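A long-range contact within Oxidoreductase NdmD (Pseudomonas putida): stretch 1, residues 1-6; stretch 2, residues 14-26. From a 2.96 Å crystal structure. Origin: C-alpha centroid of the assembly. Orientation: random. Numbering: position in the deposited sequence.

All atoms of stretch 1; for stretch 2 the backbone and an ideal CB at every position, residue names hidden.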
# COMPACT_ATOMS: atom_id res chain seq x y z
N GLU D 1 15.11 6.27 -71.31
CA GLU D 1 14.17 5.33 -70.70
C GLU D 1 14.86 3.99 -70.39
O GLU D 1 14.20 2.95 -70.26
CB GLU D 1 12.94 5.13 -71.61
CG GLU D 1 13.10 4.19 -72.83
CD GLU D 1 13.87 4.78 -74.00
OE1 GLU D 1 14.79 5.61 -73.78
OE2 GLU D 1 13.57 4.41 -75.16
N TYR D 2 16.18 4.03 -70.25
CA TYR D 2 16.98 2.87 -69.88
C TYR D 2 18.35 3.36 -69.42
O TYR D 2 18.87 4.33 -69.96
CB TYR D 2 17.13 1.86 -71.05
CG TYR D 2 17.33 2.47 -72.45
CD1 TYR D 2 18.53 3.11 -72.80
CD2 TYR D 2 16.32 2.38 -73.42
CE1 TYR D 2 18.71 3.66 -74.08
CE2 TYR D 2 16.50 2.92 -74.71
CZ TYR D 2 17.70 3.56 -75.02
OH TYR D 2 17.88 4.10 -76.28
N GLU D 3 18.92 2.69 -68.40
CA GLU D 3 20.20 3.09 -67.82
C GLU D 3 21.03 1.87 -67.44
O GLU D 3 20.49 0.85 -67.01
CB GLU D 3 20.01 4.02 -66.59
CG GLU D 3 18.70 3.83 -65.78
CD GLU D 3 18.88 4.03 -64.26
OE1 GLU D 3 20.02 4.28 -63.82
OE2 GLU D 3 17.88 3.95 -63.50
N VAL D 4 22.35 1.97 -67.62
CA VAL D 4 23.30 0.92 -67.26
C VAL D 4 23.96 1.34 -65.94
O VAL D 4 23.78 2.46 -65.49
CB VAL D 4 24.38 0.69 -68.38
CG1 VAL D 4 25.21 -0.57 -68.16
CG2 VAL D 4 23.77 0.67 -69.78
N GLU D 5 24.78 0.45 -65.36
CA GLU D 5 25.59 0.90 -64.24
C GLU D 5 26.68 -0.09 -63.84
O GLU D 5 26.51 -1.31 -63.97
CB GLU D 5 24.72 1.15 -63.04
CG GLU D 5 24.29 -0.07 -62.44
CD GLU D 5 22.94 0.16 -61.82
OE1 GLU D 5 22.50 1.34 -61.82
OE2 GLU D 5 22.27 -0.83 -61.37
N LEU D 6 27.73 0.45 -63.20
CA LEU D 6 29.03 -0.18 -62.95
C LEU D 6 29.25 -0.22 -61.44
O LEU D 6 28.41 0.24 -60.67
CB LEU D 6 30.14 0.62 -63.69
CG LEU D 6 31.48 0.23 -64.36
CD1 LEU D 6 31.93 1.39 -65.27
CD2 LEU D 6 32.63 -0.13 -63.40
N UNK D 14 21.41 -3.50 -66.19
CA UNK D 14 20.51 -2.54 -66.81
C UNK D 14 19.24 -2.50 -66.00
O UNK D 14 18.80 -3.53 -65.47
CB UNK D 14 20.22 -2.90 -68.27
N UNK D 15 18.67 -1.31 -65.87
CA UNK D 15 17.40 -1.08 -65.19
C UNK D 15 16.35 -0.99 -66.29
O UNK D 15 16.26 0.03 -66.99
CB UNK D 15 17.43 0.18 -64.32
N UNK D 16 15.58 -2.06 -66.46
CA UNK D 16 14.44 -2.02 -67.36
C UNK D 16 13.49 -0.89 -66.94
O UNK D 16 13.45 -0.52 -65.76
CB UNK D 16 13.71 -3.37 -67.37
N UNK D 17 12.73 -0.31 -67.87
CA UNK D 17 12.05 0.96 -67.56
C UNK D 17 11.02 0.83 -66.44
O UNK D 17 10.73 1.84 -65.78
CB UNK D 17 11.36 1.50 -68.82
N UNK D 18 10.48 -0.37 -66.20
CA UNK D 18 9.50 -0.55 -65.15
C UNK D 18 10.02 -0.76 -63.74
O UNK D 18 9.21 -0.98 -62.83
CB UNK D 18 8.62 -1.75 -65.52
N UNK D 19 11.33 -0.67 -63.51
CA UNK D 19 11.92 -1.05 -62.23
C UNK D 19 12.48 0.15 -61.48
O UNK D 19 12.95 1.13 -62.08
CB UNK D 19 13.03 -2.09 -62.45
N UNK D 20 12.44 0.07 -60.15
CA UNK D 20 13.25 0.94 -59.32
C UNK D 20 14.70 0.53 -59.44
O UNK D 20 15.02 -0.65 -59.57
CB UNK D 20 12.79 0.90 -57.86
N UNK D 21 15.59 1.52 -59.40
CA UNK D 21 17.02 1.23 -59.26
C UNK D 21 17.25 0.19 -58.17
O UNK D 21 18.06 -0.73 -58.34
CB UNK D 21 17.80 2.51 -58.94
N UNK D 22 16.50 0.28 -57.07
CA UNK D 22 16.65 -0.69 -55.99
C UNK D 22 16.28 -2.09 -56.46
O UNK D 22 17.01 -3.06 -56.20
CB UNK D 22 15.79 -0.29 -54.79
N UNK D 23 15.15 -2.23 -57.15
CA UNK D 23 14.72 -3.56 -57.57
C UNK D 23 15.68 -4.14 -58.60
O UNK D 23 16.04 -5.33 -58.53
CB UNK D 23 13.30 -3.51 -58.14
N UNK D 24 16.10 -3.32 -59.57
CA UNK D 24 17.18 -3.71 -60.47
C UNK D 24 18.36 -4.28 -59.70
O UNK D 24 18.81 -5.40 -59.96
CB UNK D 24 17.63 -2.51 -61.31
N UNK D 25 18.85 -3.53 -58.71
CA UNK D 25 19.99 -4.00 -57.93
C UNK D 25 19.73 -5.37 -57.31
O UNK D 25 20.54 -6.29 -57.46
CB UNK D 25 20.33 -2.99 -56.83
N UNK D 26 18.61 -5.52 -56.61
CA UNK D 26 18.32 -6.80 -55.95
C UNK D 26 18.17 -7.93 -56.95
O UNK D 26 18.65 -9.04 -56.71
CB UNK D 26 17.05 -6.69 -55.11

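Position 14 lies in an extended backbone (phi/psi -125/143) opposite Val4, with their CA atoms 4.5 Å apart in a non-hydrogen-bonded antiparallel pair. Its CA sits 3.4 Å from Glu3 O in a CA-H...O contact open to any residue, and its ideal CB is 4.0 Å from the same Glu3 O. That CB shares a sheet face with the Val4 side chain, so a beta-branched or other strand-tolerant residue would suit. The residue is Thr14 (chi1 m), which brings its CG2 to 3.4 Å from Glu3 O.

Position 15 is also extended (-100/104), and its amide is the evident anchor: the amide N of position 15 donates to Glu3 O at 3.0 Å with an N-H...O angle of 166°. The ideal CB lies 3.9 Å from Glu3 OE2, on the face carrying the Glu3 side chain. A carboxylate there could favour a donor, but a compact aliphatic also fits the strand. The residue is Val15, chi1 t, which makes no polar use of the acid; its CG2 packs 3.8 Å from Glu3 OE2.

Position 16 points its CB away, with nothing of stretch 1 within 5.5 Å, so many residues are possible. Ser16 opens a type I turn to position 19.

Position 17 has phi -64 and psi -23, values that proline accepts at the second place of such a turn. Its ideal CB points sideways and touches the carbonyl of Glu1, 3.5 Å from Glu1 O; many side chains would suit. Pro17 meets Glu1 O through its CB at 3.5 Å.

Position 18 (-84/4) does not demand glycine by its angles, and a CB would have room; the residue is Gly18. Position 19, equally remote from stretch 1, is Ser19, whose N closes the turn on Ser16 O at 3.1 Å.

Position 20 (-71/145) precedes helical angles and directs its CB away, which suits a capping Ser, Thr, Asp or Asn. Thr20 takes the role: its OG1 accepts from N of residue 23 at 3.0 Å.

Position 21 begins the helix. Its ideal CB points sideways, 4.8 Å from Glu3 OE2, so a long side chain could reach the acids, whether polar or aliphatic. Leu21 (chi1 t, chi2 p) brings CD1 to 3.4 Å from Glu5 OE1.

Positions 22, 23 and 26 are out of reach and little constrained beyond helix compatibility; they are Leu22, Gln23 and Leu26.

Position 24 points toward stretch 1, its ideal CB 4.9 Å from Glu5 OE2; a small residue would fit, and Ala24 is found.

Position 25 points sideways, its ideal CB 5.4 Å from Glu5 OE2, within range of a short or medium side chain. Cys25, chi1 m, places SG 4.1 Å from Glu5 OE2.

Stretch 2 (14-26) TVSPGSTLLQACL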
# COMPACT_ATOMS: atom_id res chain seq x y z
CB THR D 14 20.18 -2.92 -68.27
OG1 THR D 14 21.36 -3.36 -68.93
CG2 THR D 14 19.61 -1.75 -69.03
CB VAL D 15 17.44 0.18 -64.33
CG1 VAL D 15 16.25 0.22 -63.37
CG2 VAL D 15 18.74 0.27 -63.56
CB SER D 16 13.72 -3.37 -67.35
OG SER D 16 14.66 -4.43 -67.29
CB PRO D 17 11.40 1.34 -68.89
CG PRO D 17 11.05 0.02 -69.48
CD PRO D 17 12.20 -0.90 -69.12
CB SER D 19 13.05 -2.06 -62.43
OG SER D 19 12.61 -3.21 -63.13
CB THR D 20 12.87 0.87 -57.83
OG1 THR D 20 12.73 -0.49 -57.42
CG2 THR D 20 11.58 1.61 -57.56
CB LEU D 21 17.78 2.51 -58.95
CG LEU D 21 19.27 2.41 -58.66
CD1 LEU D 21 19.95 1.49 -59.65
CD2 LEU D 21 19.86 3.79 -58.75
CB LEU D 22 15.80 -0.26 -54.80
CG LEU D 22 15.82 -1.24 -53.63
CD1 LEU D 22 17.22 -1.31 -53.02
CD2 LEU D 22 14.76 -0.87 -52.60
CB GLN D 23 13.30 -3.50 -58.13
CG GLN D 23 12.27 -4.04 -57.16
CD GLN D 23 12.61 -5.45 -56.70
OE1 GLN D 23 13.08 -6.28 -57.49
NE2 GLN D 23 12.39 -5.72 -55.42
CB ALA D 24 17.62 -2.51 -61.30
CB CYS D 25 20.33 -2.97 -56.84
SG CYS D 25 21.01 -1.45 -57.52
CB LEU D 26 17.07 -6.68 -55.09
CG LEU D 26 17.17 -5.55 -54.08
CD1 LEU D 26 16.11 -5.67 -53.03
CD2 LEU D 26 18.48 -5.70 -53.42
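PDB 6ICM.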